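Local atomic coordinates of arylamine n-acetyltransferase (Mycobacterium smegmatis, PDB entry 1W5R), a protein that probably catalyses acetyl transfer from acetyl-coenzyme A to arylamines through a Cys-His-Asp triad, its cysteine replaced by glutamine in this engineered form. Residues A[34-39]-A[135-140]; A[46-51]-A[269-274]; A[78-83]-A[127-132]; A[209-214]-A[250-255]; A[218-223]-A[229-234]. The protein carries 1 engineered substitution. All blocks are in the same frame, centred on the assembly; numbering follows the deposited sequence.

Contact 1 of 5, residues A[34-39]-A[135-140]; sequences AHNRSI and GQTLTS
Asn36 and Thr139 bring the two backbones closest, with their CA atoms 6.7 Å apart. Residues 34-38 are the last turn of helix 25-38, and Ile39 leaves the helical path. Residues 135-140 are an irregular loop. Asn36 makes the contact for the helix side. Its CG lies anti to its carbonyl carbon (chi1 -80°), which sends the terminal amide out to the loop. The amide sits against the backbone and side chain of Thr139, crossing that side chain at about a right angle. Asn36 CG is 4.1 Å from Thr139 CA and 4.2 Å from the methyl carbon Thr139 CG2. The end of the side chain also lies near the Thr137 methyl and the Leu138 carbonyl. Leu138 directs its side chain away from the helix. The other branch of Thr137, its hydroxyl, is held by Asp130 O and Phe133 N, so its methyl is the part turned to Asn36. On the helix, Ser38 OG donates to Ala34 O at 2.8 Å, which ties the side chain back to its own final turn. Arg221 NH1 binds both Gly135 O and Thr137 O of the loop. This is buried packing of a helix end on the loop that follows the probable triad aspartate, Asp130, within the papain-like core of the arylamine N-acetyltransferase fold.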
# COMPACT_ATOMS: atom_id res chain seq x y z
N ALA A 34 22.91 -1.48 8.49
CA ALA A 34 22.96 -2.77 7.83
C ALA A 34 22.12 -3.81 8.58
O ALA A 34 21.38 -4.59 7.96
CB ALA A 34 24.42 -3.25 7.74
N HIS A 35 22.21 -3.78 9.90
CA HIS A 35 21.38 -4.66 10.74
C HIS A 35 19.89 -4.37 10.50
O HIS A 35 19.09 -5.30 10.29
CB HIS A 35 21.79 -4.48 12.20
CG HIS A 35 21.16 -5.46 13.15
ND1 HIS A 35 21.91 -6.33 13.91
CD2 HIS A 35 19.86 -5.69 13.48
CE1 HIS A 35 21.10 -7.05 14.67
NE2 HIS A 35 19.86 -6.68 14.43
N ASN A 36 19.53 -3.09 10.49
CA ASN A 36 18.14 -2.67 10.27
C ASN A 36 17.53 -3.31 9.03
O ASN A 36 16.38 -3.75 9.05
CB ASN A 36 18.07 -1.15 10.06
CG ASN A 36 18.13 -0.33 11.35
OD1 ASN A 36 17.84 -0.79 12.47
ND2 ASN A 36 18.47 0.93 11.18
N ARG A 37 18.29 -3.31 7.93
CA ARG A 37 17.73 -3.78 6.67
C ARG A 37 17.86 -5.27 6.44
O ARG A 37 17.24 -5.80 5.52
CB ARG A 37 18.33 -3.03 5.45
CG ARG A 37 19.79 -3.37 5.13
CD ARG A 37 20.28 -2.64 3.90
NE ARG A 37 20.41 -1.19 4.12
CZ ARG A 37 21.52 -0.58 4.51
NH1 ARG A 37 21.52 0.75 4.66
NH2 ARG A 37 22.64 -1.27 4.77
N SER A 38 18.68 -5.94 7.25
CA SER A 38 19.05 -7.34 7.00
C SER A 38 18.42 -8.40 7.90
O SER A 38 18.18 -9.53 7.45
CB SER A 38 20.57 -7.51 7.08
OG SER A 38 21.25 -6.68 6.16
N ILE A 39 18.22 -8.05 9.18
CA ILE A 39 17.69 -9.02 10.15
C ILE A 39 16.34 -8.47 10.63
O ILE A 39 16.29 -7.43 11.29
CB ILE A 39 18.66 -9.26 11.35
CG1 ILE A 39 20.08 -9.61 10.85
CG2 ILE A 39 18.12 -10.38 12.25
CD1 ILE A 39 21.09 -9.84 12.00
N GLY A 135 9.26 -2.14 13.97
CA GLY A 135 9.07 -1.19 12.87
C GLY A 135 9.50 0.25 13.15
O GLY A 135 9.93 0.94 12.22
N GLN A 136 9.38 0.69 14.41
CA GLN A 136 9.74 2.05 14.80
C GLN A 136 11.10 2.12 15.50
O GLN A 136 11.40 3.10 16.19
CB GLN A 136 8.63 2.68 15.66
CG GLN A 136 8.68 4.21 15.77
CD GLN A 136 8.65 4.92 14.42
OE1 GLN A 136 9.61 5.62 14.03
NE2 GLN A 136 7.58 4.73 13.69
N THR A 137 11.93 1.09 15.32
CA THR A 137 13.23 1.08 16.00
C THR A 137 14.15 2.18 15.48
O THR A 137 14.05 2.61 14.31
CB THR A 137 13.94 -0.28 15.83
OG1 THR A 137 14.85 -0.48 16.92
CG2 THR A 137 14.66 -0.40 14.48
N LEU A 138 15.04 2.65 16.35
CA LEU A 138 16.08 3.60 15.94
C LEU A 138 16.91 3.08 14.78
O LEU A 138 17.33 1.92 14.79
CB LEU A 138 17.02 3.92 17.09
CG LEU A 138 16.64 5.05 18.04
CD1 LEU A 138 17.54 5.05 19.27
CD2 LEU A 138 16.73 6.40 17.35
N THR A 139 17.14 3.94 13.79
CA THR A 139 17.90 3.57 12.60
C THR A 139 19.27 4.24 12.55
O THR A 139 20.02 4.08 11.57
CB THR A 139 17.11 3.89 11.33
OG1 THR A 139 16.88 5.31 11.25
CG2 THR A 139 15.77 3.10 11.32
N SER A 140 19.60 4.94 13.63
CA SER A 140 20.95 5.47 13.87
C SER A 140 21.23 5.30 15.35
O SER A 140 20.30 5.27 16.15
CB SER A 140 21.00 6.99 13.60
OG SER A 140 20.57 7.31 12.30

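Contact 2 of 5, residues A[46-51]-A[269-274]; sequences PLLGIP and QARVAE
The carbonyl oxygen Leu47 O is gripped by two groups at once, Arg271 and a water. Arg271 NE donates to it at 2.9 Å, and the bond is nearly straight, 170° at the hydrogen. The oxygen lies at the edge of the guanidinium, close to its plane. Water 1 probably donates to Leu47 O at 2.9 Å. The same water accepts from Arg271 NH2 at 2.9 Å, so oxygen, water and guanidinium close a small ring. The third nitrogen turns back to its own helix: Arg271 NH1 forms a salt bridge with Glu274 OE1, also at 2.9 Å. With partners on all three nitrogens, the guanidinium is probably fixed in its rotation. The arginine chain is bent at its second torsion (chi2 55°), which brings the group round to the Leu47 carbonyl. That carbonyl belongs to the last residue of helix 44-47, which ends in a Schellman motif. Gly49, with positive phi, is the C-prime residue, and its N bonds to Pro46 O at 3.1 Å. Arg271 thus binds the last carbonyl of helix 44-47 and ties it to helix 268-274 near the C-terminus. The Leu47 side chain crosses the arginine obliquely, with Leu47 CD1 3.6 Å from Arg271 NE. Leu48 and the aliphatic part of Arg271 slide past each other in opposite directions, with Leu48 CD2 3.8 Å from Arg271 CB. Val272 also touches Val248 and Leu249 of helix 245-255, and Val272 CG2 meets Leu47 CD2 at 4.2 Å.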
# COMPACT_ATOMS: atom_id res chain seq x y z
N PRO A 46 7.76 -17.23 20.05
CA PRO A 46 6.72 -17.13 21.09
C PRO A 46 5.31 -17.36 20.55
O PRO A 46 4.47 -17.92 21.27
CB PRO A 46 6.84 -15.70 21.62
CG PRO A 46 8.07 -15.14 21.07
CD PRO A 46 8.63 -16.03 20.00
N LEU A 47 5.05 -16.93 19.32
CA LEU A 47 3.74 -17.19 18.70
C LEU A 47 3.41 -18.69 18.68
O LEU A 47 2.26 -19.09 18.94
CB LEU A 47 3.68 -16.61 17.27
CG LEU A 47 2.37 -16.84 16.50
CD1 LEU A 47 1.20 -16.11 17.15
CD2 LEU A 47 2.52 -16.45 15.05
N LEU A 48 4.45 -19.49 18.43
CA LEU A 48 4.30 -20.94 18.28
C LEU A 48 4.56 -21.68 19.60
O LEU A 48 4.68 -22.91 19.61
CB LEU A 48 5.24 -21.45 17.19
CG LEU A 48 4.82 -20.96 15.79
CD1 LEU A 48 5.97 -21.08 14.81
CD2 LEU A 48 3.59 -21.73 15.29
N GLY A 49 4.64 -20.93 20.70
CA GLY A 49 4.83 -21.55 22.02
C GLY A 49 6.27 -21.94 22.33
O GLY A 49 6.53 -22.73 23.24
N ILE A 50 7.22 -21.39 21.57
CA ILE A 50 8.64 -21.62 21.81
C ILE A 50 9.18 -20.40 22.57
O ILE A 50 9.26 -19.30 22.01
CB ILE A 50 9.42 -21.80 20.49
CG1 ILE A 50 8.83 -22.95 19.65
CG2 ILE A 50 10.89 -22.03 20.76
CD1 ILE A 50 9.22 -22.92 18.18
N PRO A 51 9.54 -20.57 23.86
CA PRO A 51 10.09 -19.46 24.62
C PRO A 51 11.40 -18.92 24.04
O PRO A 51 12.12 -19.65 23.36
CB PRO A 51 10.35 -20.08 26.00
CG PRO A 51 9.38 -21.21 26.08
CD PRO A 51 9.42 -21.78 24.70
N GLN A 269 1.13 -22.15 9.44
CA GLN A 269 0.06 -21.52 8.69
C GLN A 269 -1.23 -21.47 9.52
O GLN A 269 -1.90 -20.44 9.55
CB GLN A 269 -0.16 -22.22 7.34
CG GLN A 269 -0.87 -21.34 6.31
CD GLN A 269 -1.24 -22.08 5.05
OE1 GLN A 269 -0.59 -21.92 4.02
NE2 GLN A 269 -2.29 -22.89 5.12
N ALA A 270 -1.55 -22.57 10.21
CA ALA A 270 -2.74 -22.64 11.05
C ALA A 270 -2.68 -21.69 12.25
O ALA A 270 -3.68 -21.10 12.63
CB ALA A 270 -3.02 -24.07 11.52
N ARG A 271 -1.50 -21.52 12.84
CA ARG A 271 -1.39 -20.63 13.98
C ARG A 271 -1.47 -19.17 13.54
O ARG A 271 -2.08 -18.34 14.20
CB ARG A 271 -0.08 -20.90 14.73
CG ARG A 271 0.19 -19.96 15.90
CD ARG A 271 -0.94 -19.92 16.95
NE ARG A 271 -0.54 -19.09 18.08
CZ ARG A 271 -1.37 -18.42 18.88
NH1 ARG A 271 -2.69 -18.44 18.68
NH2 ARG A 271 -0.85 -17.68 19.86
N VAL A 272 -0.83 -18.86 12.41
CA VAL A 272 -0.94 -17.53 11.83
C VAL A 272 -2.41 -17.19 11.52
O VAL A 272 -2.86 -16.07 11.74
CB VAL A 272 -0.02 -17.40 10.61
CG1 VAL A 272 -0.30 -16.11 9.84
CG2 VAL A 272 1.42 -17.41 11.06
N ALA A 273 -3.17 -18.18 11.04
CA ALA A 273 -4.59 -17.96 10.79
C ALA A 273 -5.33 -17.47 12.04
O ALA A 273 -6.16 -16.57 11.95
CB ALA A 273 -5.24 -19.22 10.25
N GLU A 274 -4.99 -18.02 13.21
CA GLU A 274 -5.64 -17.65 14.47
C GLU A 274 -5.43 -16.19 14.87
O GLU A 274 -6.24 -15.61 15.59
CB GLU A 274 -5.15 -18.54 15.62
CG GLU A 274 -5.65 -19.97 15.52
CD GLU A 274 -5.14 -20.87 16.64
OE1 GLU A 274 -4.20 -20.51 17.37
OE2 GLU A 274 -5.71 -21.98 16.77
O HOH W 1 1.54 -17.92 21.47

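Contact 3 of 5, residues A[78-83]-A[127-132]; sequences GLLGYV and YLVDVG
Helix residue Leu80 faces Val131, just past the end of strand 127-129, across a CA-CA distance of 8.0 Å. The contact is buried and wholly apolar. Leu80 CD2 does the touching. It meets Val131 CG2 at 3.6 Å and Val129 CG1 at 3.7 Å. Val131 CG1 is close as well, 3.8 Å from the same Leu80 methyl. One leucine methyl is therefore in contact with both valines. The leucine side chain crosses each valine at about a right angle. Its CG stands anti to the backbone N (chi1 -175°), and this extends the branch from the helix to the strand. Tyr11, Ile31 and Leu116 also pack on Leu80, which places it in a core between helices and sheet. Asp130, between the two valines, points away from the helix. Its OD1 accepts from Gly132 N at 3.0 Å, forming an Asx turn. The N-H meets the anti side of the carboxylate, somewhat out of its plane. Asn77, of the same helix 73-87, also binds OD1, while OD2 is bonded to NE2 of His113, probably the triad histidine. Helix 73-87 begins with the engineered glutamine that replaces the cysteine, the probable nucleophile. A helix headed by the nucleophile and packed on the residues at the end of strand 127-129, next to the probable triad aspartate, is characteristic of the papain-like Cys-His-Asp site of arylamine N-acetyltransferases.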
# COMPACT_ATOMS: atom_id res chain seq x y z
N GLY A 78 20.62 -8.14 22.05
CA GLY A 78 21.57 -9.07 22.64
C GLY A 78 22.66 -9.38 21.63
O GLY A 78 23.85 -9.22 21.92
N LEU A 79 22.26 -9.79 20.43
CA LEU A 79 23.21 -10.10 19.37
C LEU A 79 24.13 -8.92 19.07
O LEU A 79 25.36 -9.08 19.00
CB LEU A 79 22.47 -10.53 18.09
CG LEU A 79 23.34 -10.79 16.86
CD1 LEU A 79 24.30 -11.94 17.10
CD2 LEU A 79 22.47 -11.09 15.64
N LEU A 80 23.54 -7.75 18.85
CA LEU A 80 24.35 -6.58 18.50
C LEU A 80 25.29 -6.22 19.64
O LEU A 80 26.43 -5.79 19.40
CB LEU A 80 23.45 -5.39 18.14
CG LEU A 80 24.19 -4.14 17.64
CD1 LEU A 80 25.17 -4.45 16.52
CD2 LEU A 80 23.17 -3.10 17.19
N GLY A 81 24.83 -6.39 20.87
CA GLY A 81 25.68 -6.16 22.04
C GLY A 81 26.96 -6.98 22.00
O GLY A 81 28.05 -6.45 22.20
N TYR A 82 26.84 -8.28 21.71
CA TYR A 82 28.02 -9.15 21.60
C TYR A 82 28.91 -8.72 20.45
O TYR A 82 30.14 -8.67 20.60
CB TYR A 82 27.60 -10.61 21.40
CG TYR A 82 26.87 -11.22 22.58
CD1 TYR A 82 25.56 -11.71 22.46
CD2 TYR A 82 27.50 -11.31 23.83
CE1 TYR A 82 24.90 -12.27 23.56
CE2 TYR A 82 26.86 -11.86 24.92
CZ TYR A 82 25.56 -12.35 24.79
OH TYR A 82 24.91 -12.90 25.87
N VAL A 83 28.30 -8.40 19.32
CA VAL A 83 29.05 -7.99 18.13
C VAL A 83 29.86 -6.74 18.42
O VAL A 83 31.06 -6.68 18.10
CB VAL A 83 28.13 -7.76 16.91
CG1 VAL A 83 28.89 -7.05 15.80
CG2 VAL A 83 27.58 -9.07 16.42
N TYR A 127 26.29 6.37 23.56
CA TYR A 127 25.24 6.36 22.55
C TYR A 127 24.18 5.33 22.87
O TYR A 127 24.49 4.21 23.27
CB TYR A 127 25.84 6.07 21.18
CG TYR A 127 26.72 7.19 20.72
CD1 TYR A 127 28.05 7.28 21.14
CD2 TYR A 127 26.21 8.20 19.91
CE1 TYR A 127 28.86 8.35 20.72
CE2 TYR A 127 26.99 9.25 19.49
CZ TYR A 127 28.31 9.33 19.90
OH TYR A 127 29.05 10.41 19.47
N LEU A 128 22.92 5.73 22.69
CA LEU A 128 21.81 4.77 22.70
C LEU A 128 21.77 4.05 21.37
O LEU A 128 21.77 4.67 20.30
CB LEU A 128 20.49 5.48 22.97
CG LEU A 128 19.24 4.57 22.95
CD1 LEU A 128 19.31 3.49 24.02
CD2 LEU A 128 18.00 5.42 23.06
N VAL A 129 21.74 2.72 21.43
CA VAL A 129 21.64 1.89 20.24
C VAL A 129 20.49 0.92 20.47
O VAL A 129 20.43 0.25 21.50
CB VAL A 129 22.97 1.13 19.96
CG1 VAL A 129 22.80 0.19 18.79
CG2 VAL A 129 24.09 2.15 19.66
N ASP A 130 19.57 0.87 19.51
CA ASP A 130 18.41 -0.01 19.66
C ASP A 130 17.97 -0.44 18.28
O ASP A 130 17.39 0.34 17.54
CB ASP A 130 17.28 0.73 20.39
CG ASP A 130 16.00 -0.09 20.52
OD1 ASP A 130 16.01 -1.31 20.24
OD2 ASP A 130 14.98 0.51 20.95
N VAL A 131 18.30 -1.67 17.93
CA VAL A 131 17.88 -2.23 16.64
C VAL A 131 16.77 -3.28 16.84
O VAL A 131 16.46 -4.04 15.92
CB VAL A 131 19.07 -2.82 15.84
CG1 VAL A 131 20.09 -1.71 15.51
CG2 VAL A 131 19.74 -3.96 16.62
N GLY A 132 16.20 -3.30 18.04
CA GLY A 132 15.27 -4.36 18.42
C GLY A 132 13.84 -3.97 18.74
O GLY A 132 13.06 -4.83 19.20

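Contact 4 of 5, residues A[209-214]-A[250-255]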
# COMPACT_ATOMS: atom_id res chain seq x y z
N THR A 209 0.23 -13.29 21.81
CA THR A 209 -1.15 -13.29 21.31
C THR A 209 -1.32 -12.96 19.83
O THR A 209 -2.44 -13.01 19.30
CB THR A 209 -2.05 -12.33 22.12
OG1 THR A 209 -1.54 -11.00 22.01
CG2 THR A 209 -2.13 -12.74 23.60
N GLY A 210 -0.24 -12.58 19.18
CA GLY A 210 -0.30 -12.28 17.77
C GLY A 210 1.07 -12.32 17.14
O GLY A 210 2.05 -12.71 17.80
N LEU A 211 1.13 -11.88 15.88
CA LEU A 211 2.32 -11.96 15.04
C LEU A 211 2.80 -10.57 14.69
O LEU A 211 2.04 -9.77 14.13
CB LEU A 211 1.96 -12.69 13.74
CG LEU A 211 3.00 -12.65 12.62
CD1 LEU A 211 4.15 -13.58 12.93
CD2 LEU A 211 2.37 -13.02 11.28
N THR A 212 4.07 -10.27 14.99
CA THR A 212 4.69 -9.00 14.58
C THR A 212 5.97 -9.31 13.82
O THR A 212 6.83 -10.04 14.32
CB THR A 212 5.04 -8.10 15.77
OG1 THR A 212 3.85 -7.72 16.45
CG2 THR A 212 5.78 -6.84 15.30
N VAL A 213 6.07 -8.77 12.61
CA VAL A 213 7.27 -8.91 11.79
C VAL A 213 7.62 -7.53 11.25
O VAL A 213 6.73 -6.78 10.83
CB VAL A 213 7.05 -9.93 10.63
CG1 VAL A 213 8.35 -10.16 9.85
CG2 VAL A 213 6.54 -11.26 11.16
N ALA A 214 8.90 -7.15 11.27
CA ALA A 214 9.25 -5.82 10.79
C ALA A 214 10.64 -5.77 10.19
O ALA A 214 11.48 -6.63 10.48
CB ALA A 214 9.11 -4.78 11.91
N ASP A 250 3.65 -15.96 2.73
CA ASP A 250 4.43 -15.51 1.57
C ASP A 250 5.20 -14.23 1.88
O ASP A 250 6.36 -14.11 1.50
CB ASP A 250 3.57 -15.33 0.32
CG ASP A 250 4.34 -14.65 -0.81
OD1 ASP A 250 4.05 -13.46 -1.10
OD2 ASP A 250 5.27 -15.27 -1.39
N ALA A 251 4.55 -13.28 2.56
CA ALA A 251 5.21 -12.02 2.95
C ALA A 251 6.37 -12.31 3.89
O ALA A 251 7.47 -11.78 3.71
CB ALA A 251 4.21 -11.06 3.59
N ILE A 252 6.13 -13.19 4.86
CA ILE A 252 7.16 -13.55 5.84
C ILE A 252 8.42 -14.08 5.14
O ILE A 252 9.54 -13.67 5.44
CB ILE A 252 6.60 -14.56 6.86
CG1 ILE A 252 5.63 -13.86 7.83
CG2 ILE A 252 7.72 -15.26 7.63
CD1 ILE A 252 4.86 -14.82 8.74
N VAL A 253 8.23 -14.97 4.17
CA VAL A 253 9.36 -15.61 3.48
C VAL A 253 10.03 -14.68 2.46
O VAL A 253 11.26 -14.56 2.42
CB VAL A 253 8.91 -16.92 2.79
CG1 VAL A 253 10.07 -17.58 2.05
CG2 VAL A 253 8.34 -17.88 3.81
N ASN A 254 9.22 -14.01 1.65
CA ASN A 254 9.72 -13.29 0.48
C ASN A 254 9.86 -11.77 0.61
O ASN A 254 10.71 -11.16 -0.04
CB ASN A 254 8.89 -13.68 -0.75
CG ASN A 254 9.02 -15.16 -1.09
OD1 ASN A 254 8.05 -15.90 -1.04
ND2 ASN A 254 10.24 -15.59 -1.39
N ARG A 255 9.02 -11.16 1.45
CA ARG A 255 9.21 -9.75 1.79
C ARG A 255 10.23 -9.62 2.92
O ARG A 255 11.14 -8.79 2.85
CB ARG A 255 7.89 -9.10 2.22
CG ARG A 255 6.92 -8.72 1.10
CD ARG A 255 5.78 -7.89 1.70
NE ARG A 255 4.91 -7.27 0.72
CZ ARG A 255 4.92 -5.97 0.39
NH1 ARG A 255 5.78 -5.14 0.97
NH2 ARG A 255 4.07 -5.51 -0.51
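Helix 245-255 packs against one face of the antiparallel sheet that holds strand 212-216, and Ile252 is the helix residue that meets it here. Leu211, just before the strand, and Val213, within it, supply the other side. They are two residues apart and project to the same face. Their side chains also touch each other, Leu211 CD1 lying 3.8 Å from Val213 CG2. Leu211 and Ile252 reach toward each other tip to tip, with Leu211 CD2 4.0 Å from Ile252 CD1. The second leucine methyl is a little farther, Leu211 CD1 being 4.4 Å from Ile252 CD1. Val213 meets the isoleucine nearer its root: Val213 CG2 lies 4.3 Å from Ile252 CG1. The long branch of Ile252 has CG1 anti to the carbonyl carbon (chi1 -73°), and it carries CD1 to the leucine although the CB itself does not point straight at the strand. This is helix-on-sheet packing inside the C-terminal alpha/beta part of the arylamine N-acetyltransferase fold, between its five-stranded sheet and the helix that follows strand 236-242. The apolar packing continues: Leu44 and Leu47 of helix 44-47 touch Leu211, and Phe256 and Ile258 touch Val213. Within the helix, Asn254 N bonds to Asp250 O at 2.9 Å, and Arg255 N to Ala251 O at 2.8 Å. Arg255, at the exposed edge, packs on Arg233 of the second subunit.

Contact 5 of 5, residues A[218-223]-A[229-234]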
# COMPACT_ATOMS: atom_id res chain seq x y z
N ASP A 218 16.42 1.85 3.85
CA ASP A 218 16.74 3.28 3.75
C ASP A 218 15.49 4.12 3.48
O ASP A 218 15.41 5.26 3.95
CB ASP A 218 17.76 3.57 2.65
CG ASP A 218 19.11 2.93 2.91
OD1 ASP A 218 19.31 2.28 3.97
OD2 ASP A 218 20.00 3.09 2.04
N ASP A 219 14.54 3.56 2.73
CA ASP A 219 13.37 4.31 2.25
C ASP A 219 12.11 4.12 3.06
O ASP A 219 11.19 4.94 2.96
CB ASP A 219 13.05 3.93 0.80
CG ASP A 219 14.12 4.34 -0.17
OD1 ASP A 219 14.76 5.40 0.04
OD2 ASP A 219 14.32 3.61 -1.16
N ALA A 220 12.02 3.05 3.84
CA ALA A 220 10.72 2.75 4.45
C ALA A 220 10.81 1.89 5.69
O ALA A 220 11.72 1.08 5.81
CB ALA A 220 9.78 2.10 3.44
N ARG A 221 9.83 2.05 6.57
CA ARG A 221 9.64 1.15 7.71
C ARG A 221 8.50 0.21 7.39
O ARG A 221 7.43 0.66 6.96
CB ARG A 221 9.30 1.95 8.97
CG ARG A 221 10.40 2.90 9.41
CD ARG A 221 9.96 3.74 10.60
NE ARG A 221 11.03 4.58 11.17
CZ ARG A 221 12.01 4.12 11.95
NH1 ARG A 221 12.08 2.83 12.26
NH2 ARG A 221 12.93 4.96 12.43
N TYR A 222 8.72 -1.08 7.62
CA TYR A 222 7.71 -2.11 7.37
C TYR A 222 7.32 -2.77 8.67
O TYR A 222 8.19 -3.23 9.41
CB TYR A 222 8.27 -3.18 6.42
CG TYR A 222 8.63 -2.63 5.07
CD1 TYR A 222 9.86 -2.02 4.84
CD2 TYR A 222 7.73 -2.72 4.00
CE1 TYR A 222 10.19 -1.51 3.60
CE2 TYR A 222 8.05 -2.20 2.75
CZ TYR A 222 9.28 -1.61 2.55
OH TYR A 222 9.60 -1.08 1.31
N ASN A 223 6.02 -2.81 8.95
CA ASN A 223 5.55 -3.44 10.17
C ASN A 223 4.29 -4.24 9.94
O ASN A 223 3.23 -3.66 9.65
CB ASN A 223 5.31 -2.44 11.29
CG ASN A 223 5.07 -3.14 12.62
OD1 ASN A 223 5.97 -3.75 13.15
ND2 ASN A 223 3.84 -3.11 13.10
N LEU A 229 -0.05 -5.21 7.03
CA LEU A 229 1.28 -4.70 6.80
C LEU A 229 1.24 -3.18 6.65
O LEU A 229 0.65 -2.65 5.69
CB LEU A 229 1.90 -5.35 5.56
CG LEU A 229 3.22 -4.81 5.04
CD1 LEU A 229 4.31 -4.91 6.12
CD2 LEU A 229 3.66 -5.55 3.80
N ALA A 230 1.84 -2.48 7.60
CA ALA A 230 1.98 -1.02 7.49
C ALA A 230 3.34 -0.65 6.90
O ALA A 230 4.38 -1.23 7.26
CB ALA A 230 1.82 -0.36 8.86
N VAL A 231 3.34 0.33 6.00
CA VAL A 231 4.57 0.85 5.42
C VAL A 231 4.56 2.37 5.63
O VAL A 231 3.61 3.05 5.25
CB VAL A 231 4.68 0.53 3.91
CG1 VAL A 231 6.04 0.98 3.38
CG2 VAL A 231 4.46 -0.97 3.63
N HIS A 232 5.60 2.90 6.25
CA HIS A 232 5.78 4.34 6.37
C HIS A 232 6.94 4.76 5.48
O HIS A 232 8.07 4.30 5.65
CB HIS A 232 6.05 4.73 7.83
CG HIS A 232 4.83 4.75 8.69
ND1 HIS A 232 4.81 5.28 9.96
CD2 HIS A 232 3.57 4.29 8.47
CE1 HIS A 232 3.61 5.16 10.48
NE2 HIS A 232 2.84 4.55 9.60
N ARG A 233 6.64 5.62 4.51
CA ARG A 233 7.63 6.13 3.59
C ARG A 233 7.53 7.65 3.64
O ARG A 233 6.58 8.19 4.20
CB ARG A 233 7.33 5.70 2.15
CG ARG A 233 7.25 4.22 1.90
CD ARG A 233 6.76 3.97 0.48
NE ARG A 233 6.88 2.56 0.12
CZ ARG A 233 8.01 2.00 -0.31
NH1 ARG A 233 9.12 2.73 -0.45
NH2 ARG A 233 8.02 0.71 -0.60
N SER A 234 8.50 8.33 3.03
CA SER A 234 8.43 9.78 2.99
C SER A 234 7.23 10.19 2.10
O SER A 234 7.16 9.81 0.94
CB SER A 234 9.74 10.36 2.49
OG SER A 234 9.77 11.76 2.72
O HOH W 2 10.77 7.17 1.76
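Tyr222 and Val231 lie side by side, pointing the same way, on one face of the beta hairpin formed by strands 220-225 and 228-233. They are a non-hydrogen-bonded pair of the antiparallel ladder. Val231 CG1 makes an off-centre CH-pi contact, 4.3 Å from the centroid of the Tyr222 ring and 28° off its normal. The other methyl, Val231 CG2, is 3.7 Å from Tyr222 CD2. Tyr222 CG stands anti to its carbonyl carbon (chi1 -63°), which lays the ring along the valine. Arg233 crosses the far end of the tyrosine obliquely, its guanidinium plane 88° from the ring. Arg233 NH2 comes within 3.1 Å of Tyr222 OH, but the angle is too poor for a hydrogen bond. The polar partner of Arg233 is Glu238 of the next strand, which forms a salt bridge with NE. Ala220 CB lies over one face of the guanidinium and meets Arg233 CG at 3.6 Å. Arg221 and His232 project from the opposite face of the hairpin, and the ends of both leave the partner strand; Arg221 forms a salt bridge with Glu155. Four backbone bonds join the strands. Arg221 and His232 bond in both directions, with Arg221 N to His232 O at 3.0 Å. Asn223 and Ala230 do the same, with Ala230 N to Asn223 O at 2.7 Å. At the other end of the hairpin, past the Arg221-His232 pair, water 2 bridges the strands, donating to Asp219 O at 2.6 Å and accepting from Ser234 N at 2.8 Å.

Contact 3 lies at the probable triad aspartate, Asp130, and contact 1 is next to it, their centres 11 Å apart. Thr137 OG1 of contact 1 probably bonds to Asp130 O of contact 3 at 2.7 Å. Contact 1 also joins contact 5, again 11 Å between centres: Arg37 NH1 forms a salt bridge with Asp218 OD1 at 2.8 Å, and Thr137 O probably bonds to Arg221 NH1 at 2.9 Å. Contacts 4 and 5 share neighbouring strands of one sheet, and Ala214 CB packs on Asn223 OD1 at 3.5 Å. Contact 2 adjoins contact 4 through Leu47 CD2 and Leu211 CD1, 3.9 Å apart. It lies far from the triad side, about 27 Å from contact 3 between centres.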